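3-dehydroquinate dehydratase (Zymomonas mobilis subsp. mobilis, PDB 6SMF) probably catalyses the trans-dehydration of 3-dehydroquinate to 3-dehydroshikimate through an enolate intermediate, as a dodecameric type II dehydroquinase of the shikimate pathway. Local coordinates at residues E60-L63 / I64-Q68; T33-D36 / I37-K40; K120-V123 / G124-A127. All coordinates share one frame; numbering follows the deposited sequence.

Overall arrangement
Three short-range contacts show how helices of a flavodoxin-like type II dehydroquinase begin and hold their first turns. Along the chain, interaction 2 (33-40) comes first, on helix 34-48; interaction 1 (60-68) follows on helix 60-72, and interaction 3 (120-127) comes last, on the short helix 122-126. All lie on helices that flank one parallel sheet with strand order 51-56, 9-14, 77-81, 103-107, 129-132. Interactions 1 and 3 have centres 15 Å apart, whereas 2 and 3 lie 25 Å apart on opposite sides of the chain's centre; none touches another. Interactions 1 and 3 also meet neighbouring subunits of the dodecamer, while interaction 2 touches no other protein chain.

Interaction 1: residues E60-L63 / I64-Q68; sequences EGAL and IDWLQ. With SO4 (sulfate ion), chain G.
Gly61 and Asp65 are joined by the straightest bond of this helical turn: Asp65 N reaches Gly61 O at 2.9 Å with an N-H...O angle of 178°. Trp66 N to Ala62 O and Leu67 N to Leu63 O repeat the pattern, while the bond from Ile64 N to Glu60 O is stretched to 3.3 Å and weak. At the start of the helix, Gly61 N donates to O3 of a sulfate ion, probably from the crystallisation liquor, at 2.9 Å. The same ion is gripped by Gly61 N of two neighbouring subunits and by His59 of all three, so three helix N-termini converge on one anion, which their dipoles would be expected to favour. The carboxylate of Asp65 is hydrogen-bonded to Asn58 and His59 of a neighbouring subunit, and that of Glu60 bonds to Ser89.

Packing centres on the indole of Trp66. Its CG lies beside the backbone N (chi1 -67°), which folds the ring back along the preceding turn. Ala62 CB then sits over the six-membered ring, 4.2 Å from its centroid and 9° off the normal, a CH-pi contact, and Leu63 CD2 approaches CE3 obliquely at 4.1 Å. Arg55 adds a cation-pi contact. Leu63, Ile64 and Leu67 instead pack on helix 90-98. This is an alpha-helix flanking the parallel sheet, with one side on helix 90-98, another at a subunit interface, and its N-terminus at a threefold junction of the dodecamer.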
loop_
_atom_site.group_PDB
_atom_site.type_symbol
_atom_site.label_atom_id
_atom_site.label_comp_id
_atom_site.label_asym_id
_atom_site.label_seq_id
_atom_site.Cartn_x
_atom_site.Cartn_y
_atom_site.Cartn_z
ATOM N N GLU A 60 -8.700 3.001 28.075
ATOM C CA GLU A 60 -9.286 3.784 26.963
ATOM C C GLU A 60 -10.683 4.250 27.388
ATOM O O GLU A 60 -11.019 5.447 27.225
ATOM C CB GLU A 60 -9.287 2.855 25.757
ATOM C CG GLU A 60 -9.871 3.464 24.508
ATOM C CD GLU A 60 -9.713 2.495 23.343
ATOM O OE1 GLU A 60 -9.824 2.994 22.166
ATOM O OE2 GLU A 60 -9.469 1.230 23.637
ATOM N N GLY A 61 -11.477 3.322 27.928
ATOM C CA GLY A 61 -12.845 3.619 28.358
ATOM C C GLY A 61 -12.897 4.758 29.371
ATOM O O GLY A 61 -13.878 5.576 29.316
ATOM N N ALA A 62 -11.940 4.818 30.307
ATOM C CA ALA A 62 -11.905 5.899 31.316
ATOM C C ALA A 62 -11.788 7.263 30.621
ATOM O O ALA A 62 -12.539 8.169 30.968
ATOM C CB ALA A 62 -10.825 5.663 32.327
ATOM N N LEU A 63 -10.924 7.410 29.628
ATOM C CA LEU A 63 -10.736 8.715 28.937
ATOM C C LEU A 63 -12.047 9.141 28.278
ATOM O O LEU A 63 -12.378 10.347 28.302
ATOM C CB LEU A 63 -9.593 8.593 27.938
ATOM C CG LEU A 63 -8.264 8.226 28.587
ATOM C CD1 LEU A 63 -7.209 7.969 27.555
ATOM C CD2 LEU A 63 -7.801 9.319 29.501
ATOM N N ILE A 64 -12.800 8.186 27.747
ATOM C CA ILE A 64 -14.088 8.499 27.068
ATOM C C ILE A 64 -15.099 8.938 28.141
ATOM O O ILE A 64 -15.678 10.053 27.978
ATOM C CB ILE A 64 -14.554 7.311 26.222
ATOM C CG1 ILE A 64 -13.564 7.043 25.075
ATOM C CG2 ILE A 64 -15.951 7.547 25.727
ATOM C CD1 ILE A 64 -13.568 5.614 24.566
ATOM N N ASP A 65 -15.265 8.140 29.210
ATOM C CA ASP A 65 -16.150 8.500 30.368
ATOM C C ASP A 65 -15.847 9.949 30.780
ATOM O O ASP A 65 -16.761 10.744 30.891
ATOM C CB ASP A 65 -15.963 7.584 31.588
ATOM C CG ASP A 65 -16.226 6.078 31.409
ATOM O OD1 ASP A 65 -17.070 5.690 30.521
ATOM O OD2 ASP A 65 -15.639 5.320 32.221
ATOM N N TRP A 66 -14.567 10.293 30.922
ATOM C CA TRP A 66 -14.094 11.622 31.405
ATOM C C TRP A 66 -14.401 12.696 30.362
ATOM O O TRP A 66 -14.895 13.749 30.739
ATOM C CB TRP A 66 -12.613 11.595 31.817
ATOM C CG TRP A 66 -12.389 10.751 33.030
ATOM C CD1 TRP A 66 -13.309 10.455 33.995
ATOM C CD2 TRP A 66 -11.179 10.104 33.435
ATOM N NE1 TRP A 66 -12.771 9.634 34.942
ATOM C CE2 TRP A 66 -11.459 9.425 34.644
ATOM C CE3 TRP A 66 -9.888 10.026 32.909
ATOM C CZ2 TRP A 66 -10.497 8.688 35.329
ATOM C CZ3 TRP A 66 -8.929 9.312 33.599
ATOM C CH2 TRP A 66 -9.233 8.649 34.786
ATOM N N LEU A 67 -14.192 12.422 29.081
ATOM C CA LEU A 67 -14.589 13.391 28.040
ATOM C C LEU A 67 -16.076 13.667 28.178
ATOM O O LEU A 67 -16.450 14.842 28.143
ATOM C CB LEU A 67 -14.205 12.829 26.664
ATOM C CG LEU A 67 -12.704 12.892 26.370
ATOM C CD1 LEU A 67 -12.345 11.957 25.221
ATOM C CD2 LEU A 67 -12.281 14.341 26.076
ATOM N N GLN A 68 -16.887 12.630 28.375
ATOM C CA GLN A 68 -18.366 12.774 28.398
ATOM C C GLN A 68 -18.760 13.523 29.676
ATOM O O GLN A 68 -19.703 14.345 29.642
ATOM C CB GLN A 68 -19.044 11.395 28.310
ATOM C CG GLN A 68 -18.729 10.613 27.035
ATOM C CD GLN A 68 -19.432 9.278 26.963
ATOM O OE1 GLN A 68 -20.016 8.830 27.931
ATOM N NE2 GLN A 68 -19.387 8.627 25.811
HETATM S S SO4 G . -11.059 -0.905 29.063
HETATM O O1 SO4 G . -11.649 -1.164 30.367
HETATM O O2 SO4 G . -11.735 -1.758 28.095
HETATM O O3 SO4 G . -11.232 0.540 28.724
HETATM O O4 SO4 G . -9.631 -1.268 29.101
#

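Interaction 2: residues T33-D36 / I37-K40; sequences TLED and IANK
Thr33 O and Leu34 O both receive the N-H of Ile37, an uneven fork in the first turn of helix 34-48. Each acceptor lies 3.3 Å from Ile37 N, but the N-H...O angle is 147° to Thr33 O and falls to 120° at Leu34 O, where the bond is weak. This turn begins with a capping box formed by Thr33 and Asp36. Thr33 stands at the N-cap, its OG1 lying between its own backbone N and carbonyl carbon, and Asp36 N donates to Thr33 OG1 almost straight, at 171°. In return Thr33 N donates to Asp36 OD2 at 3.2 Å, coming from above the carboxylate plane. The reciprocal pair occupies a backbone N-H within the first turn and ties the incoming loop to the helix; the negative carboxylate would also be expected to suit the positive end of the helix dipole.

Beyond the cap the alpha-helical ladder becomes regular, with Ala38 N bonded to Leu34 O and Lys40 N to Asp36 O. The apolar side of the turn faces the body of the fold: Ile37 packs on Leu21, Leu108 and Ala136, Leu34 on Gln56, and Ala38 on Ile54. Leu108 is a predicted substrate-binding residue. On the exposed side, Asn39 N makes a 2.7 Å bond to Glu35 O, and its own amide carbon CG lies 3.4 Å from that same Glu35 O.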
loop_
_atom_site.group_PDB
_atom_site.type_symbol
_atom_site.label_atom_id
_atom_site.label_comp_id
_atom_site.label_asym_id
_atom_site.label_seq_id
_atom_site.Cartn_x
_atom_site.Cartn_y
_atom_site.Cartn_z
ATOM N N THR A 33 8.075 14.018 37.462
ATOM C CA THR A 33 6.979 13.009 37.600
ATOM C C THR A 33 5.620 13.608 37.237
ATOM O O THR A 33 5.548 14.830 37.079
ATOM C CB THR A 33 6.855 12.469 39.027
ATOM O OG1 THR A 33 6.286 13.523 39.785
ATOM C CG2 THR A 33 8.173 12.042 39.605
ATOM N N LEU A 34 4.582 12.769 37.139
ATOM C CA LEU A 34 3.236 13.232 36.696
ATOM C C LEU A 34 2.636 14.101 37.813
ATOM O O LEU A 34 1.946 15.070 37.457
ATOM C CB LEU A 34 2.330 12.053 36.301
ATOM C CG LEU A 34 0.975 12.450 35.692
ATOM C CD1 LEU A 34 1.144 13.190 34.366
ATOM C CD2 LEU A 34 0.070 11.241 35.467
ATOM N N GLU A 35 2.911 13.780 39.082
ATOM C CA GLU A 35 2.492 14.600 40.260
ATOM C C GLU A 35 3.117 16.008 40.164
ATOM O O GLU A 35 2.376 17.021 40.277
ATOM C CB GLU A 35 2.886 13.967 41.606
ATOM C CG GLU A 35 1.863 13.005 42.197
ATOM C CD GLU A 35 0.565 13.610 42.738
ATOM O OE1 GLU A 35 0.590 14.092 43.918
ATOM O OE2 GLU A 35 -0.478 13.588 41.975
ATOM N N ASP A 36 4.428 16.070 39.941
ATOM C CA ASP A 36 5.189 17.342 39.794
ATOM C C ASP A 36 4.464 18.231 38.777
ATOM O O ASP A 36 4.319 19.429 39.018
ATOM C CB ASP A 36 6.644 17.118 39.364
ATOM C CG ASP A 36 7.571 16.536 40.414
ATOM O OD1 ASP A 36 7.296 16.684 41.653
ATOM O OD2 ASP A 36 8.579 15.963 39.977
ATOM N N ILE A 37 3.998 17.652 37.681
ATOM C CA ILE A 37 3.326 18.393 36.578
ATOM C C ILE A 37 1.943 18.862 37.059
ATOM O O ILE A 37 1.589 20.037 36.774
ATOM C CB ILE A 37 3.294 17.515 35.310
ATOM C CG1 ILE A 37 4.685 17.480 34.681
ATOM C CG2 ILE A 37 2.244 17.981 34.323
ATOM C CD1 ILE A 37 4.810 16.563 33.495
ATOM N N ALA A 38 1.208 17.981 37.754
ATOM C CA ALA A 38 -0.080 18.279 38.423
ATOM C C ALA A 38 0.105 19.472 39.373
ATOM O O ALA A 38 -0.768 20.378 39.393
ATOM C CB ALA A 38 -0.595 17.057 39.148
ATOM N N ASN A 39 1.195 19.482 40.139
ATOM C CA ASN A 39 1.485 20.560 41.123
ATOM C C ASN A 39 1.752 21.856 40.357
ATOM O O ASN A 39 1.124 22.876 40.699
ATOM C CB ASN A 39 2.608 20.150 42.088
ATOM C CG ASN A 39 2.186 18.981 43.024
ATOM O OD1 ASN A 39 0.994 18.568 43.108
ATOM N ND2 ASN A 39 3.159 18.448 43.759
ATOM N N LYS A 40 2.601 21.806 39.313
ATOM C CA LYS A 40 2.910 22.991 38.460
ATOM C C LYS A 40 1.583 23.612 38.003
ATOM O O LYS A 40 1.431 24.869 38.156
ATOM C CB LYS A 40 3.766 22.616 37.249
ATOM C CG LYS A 40 5.261 22.923 37.289
ATOM C CD LYS A 40 5.945 22.480 35.943
ATOM C CE LYS A 40 7.019 23.412 35.390
ATOM N NZ LYS A 40 7.879 23.942 36.481
#

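Interaction 3: residues K120-V123 / G124-A127; sequences KSYV and GEAA
Lys120 and Glu125 form a salt bridge across the start of a short helix, with Lys120 NZ 2.8 Å from Glu125 OE2. OE2 receives the ammonium on its syn lone pair, and the two side chains cross at about a right angle. The lysine chain bends at chi2 (73°), and its CE passes over one face of the Tyr122 ring, 3.5 Å above the plane and toward the rim. Glu125, extended beyond CG, carries its carboxylate back past Ser121 O to the lysine. A water adds a second partner: it donates to Glu125 OE2 at 2.7 Å and accepts from Ser121 N, leaving OE2 held by both the ammonium and the water.

In the next shell Ser121 is the N-cap. Its OG receives Gly124 N at 2.9 Å; the same hydroxyl is hydrogen-bonded to Glu105, which probably fixes its orientation. Glu125 N bonds to Ser121 O and, weakly, to Tyr122 O. Val123 O accepts two N-H groups: Ala127 N at 2.8 Å lies nearly along the carbonyl direction, whereas Ala126 N approaches from above the carbonyl plane. Val123 CG1 and Ala127 CB close the apolar side at 4.3 Å.

Outside, Asn110 of a neighbouring subunit bonds to Gly124 O and Ala127 O, and Lys120 O accepts from His87, a predicted substrate-binding residue. This is a short, weakly bonded helix with Ser121 at its N-cap, in the beta-alpha-beta crossover linking strands 103-107 and 129-132, beside the predicted active site.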
loop_
_atom_site.group_PDB
_atom_site.type_symbol
_atom_site.label_atom_id
_atom_site.label_comp_id
_atom_site.label_asym_id
_atom_site.label_seq_id
_atom_site.Cartn_x
_atom_site.Cartn_y
_atom_site.Cartn_z
ATOM N N LYS A 120 0.246 8.989 13.454
ATOM C CA LYS A 120 -1.223 8.982 13.379
ATOM C C LYS A 120 -1.793 9.516 14.691
ATOM O O LYS A 120 -1.461 8.986 15.748
ATOM C CB LYS A 120 -1.674 7.556 13.108
ATOM C CG LYS A 120 -3.176 7.343 13.126
ATOM C CD LYS A 120 -3.818 7.939 11.900
ATOM C CE LYS A 120 -5.302 7.573 11.777
ATOM N NZ LYS A 120 -5.898 8.189 10.557
ATOM N N SER A 121 -2.653 10.512 14.627
ATOM C CA SER A 121 -3.309 11.031 15.841
ATOM C C SER A 121 -4.837 11.104 15.657
ATOM O O SER A 121 -5.344 12.069 15.056
ATOM C CB SER A 121 -2.723 12.332 16.217
ATOM O OG SER A 121 -3.379 12.766 17.374
ATOM N N TYR A 122 -5.556 10.101 16.147
ATOM C CA TYR A 122 -7.037 10.125 16.155
ATOM C C TYR A 122 -7.474 11.323 17.012
ATOM O O TYR A 122 -8.386 12.039 16.621
ATOM C CB TYR A 122 -7.610 8.799 16.619
ATOM C CG TYR A 122 -7.640 7.732 15.562
ATOM C CD1 TYR A 122 -8.437 7.836 14.440
ATOM C CD2 TYR A 122 -6.832 6.606 15.672
ATOM C CE1 TYR A 122 -8.498 6.821 13.487
ATOM C CE2 TYR A 122 -6.833 5.626 14.702
ATOM C CZ TYR A 122 -7.674 5.717 13.618
ATOM O OH TYR A 122 -7.692 4.681 12.717
ATOM N N VAL A 123 -6.762 11.646 18.077
ATOM C CA VAL A 123 -7.115 12.859 18.881
ATOM C C VAL A 123 -6.982 14.118 18.031
ATOM O O VAL A 123 -7.959 14.912 17.963
ATOM C CB VAL A 123 -6.241 12.971 20.122
ATOM C CG1 VAL A 123 -6.446 14.309 20.781
ATOM C CG2 VAL A 123 -6.511 11.828 21.085
ATOM N N GLY A 124 -5.822 14.286 17.408
ATOM C CA GLY A 124 -5.517 15.451 16.561
ATOM C C GLY A 124 -6.516 15.628 15.432
ATOM O O GLY A 124 -6.739 16.767 15.016
ATOM N N GLU A 125 -7.068 14.535 14.915
ATOM C CA GLU A 125 -8.036 14.608 13.797
ATOM C C GLU A 125 -9.367 15.214 14.284
ATOM O O GLU A 125 -10.124 15.662 13.447
ATOM C CB GLU A 125 -8.244 13.216 13.206
ATOM C CG GLU A 125 -7.060 12.790 12.383
ATOM C CD GLU A 125 -7.154 11.427 11.746
ATOM O OE1 GLU A 125 -8.285 11.041 11.327
ATOM O OE2 GLU A 125 -6.093 10.774 11.651
ATOM N N ALA A 126 -9.629 15.230 15.589
ATOM C CA ALA A 126 -10.939 15.636 16.154
ATOM C C ALA A 126 -10.815 16.883 17.037
ATOM O O ALA A 126 -11.827 17.554 17.228
ATOM C CB ALA A 126 -11.493 14.512 16.946
ATOM N N ALA A 127 -9.608 17.173 17.527
ATOM C CA ALA A 127 -9.353 18.225 18.508
ATOM C C ALA A 127 -9.296 19.582 17.825
ATOM O O ALA A 127 -9.226 19.667 16.603
ATOM C CB ALA A 127 -8.078 17.939 19.248
HETATM O O HOH W 1 -3.548 11.570 11.919
#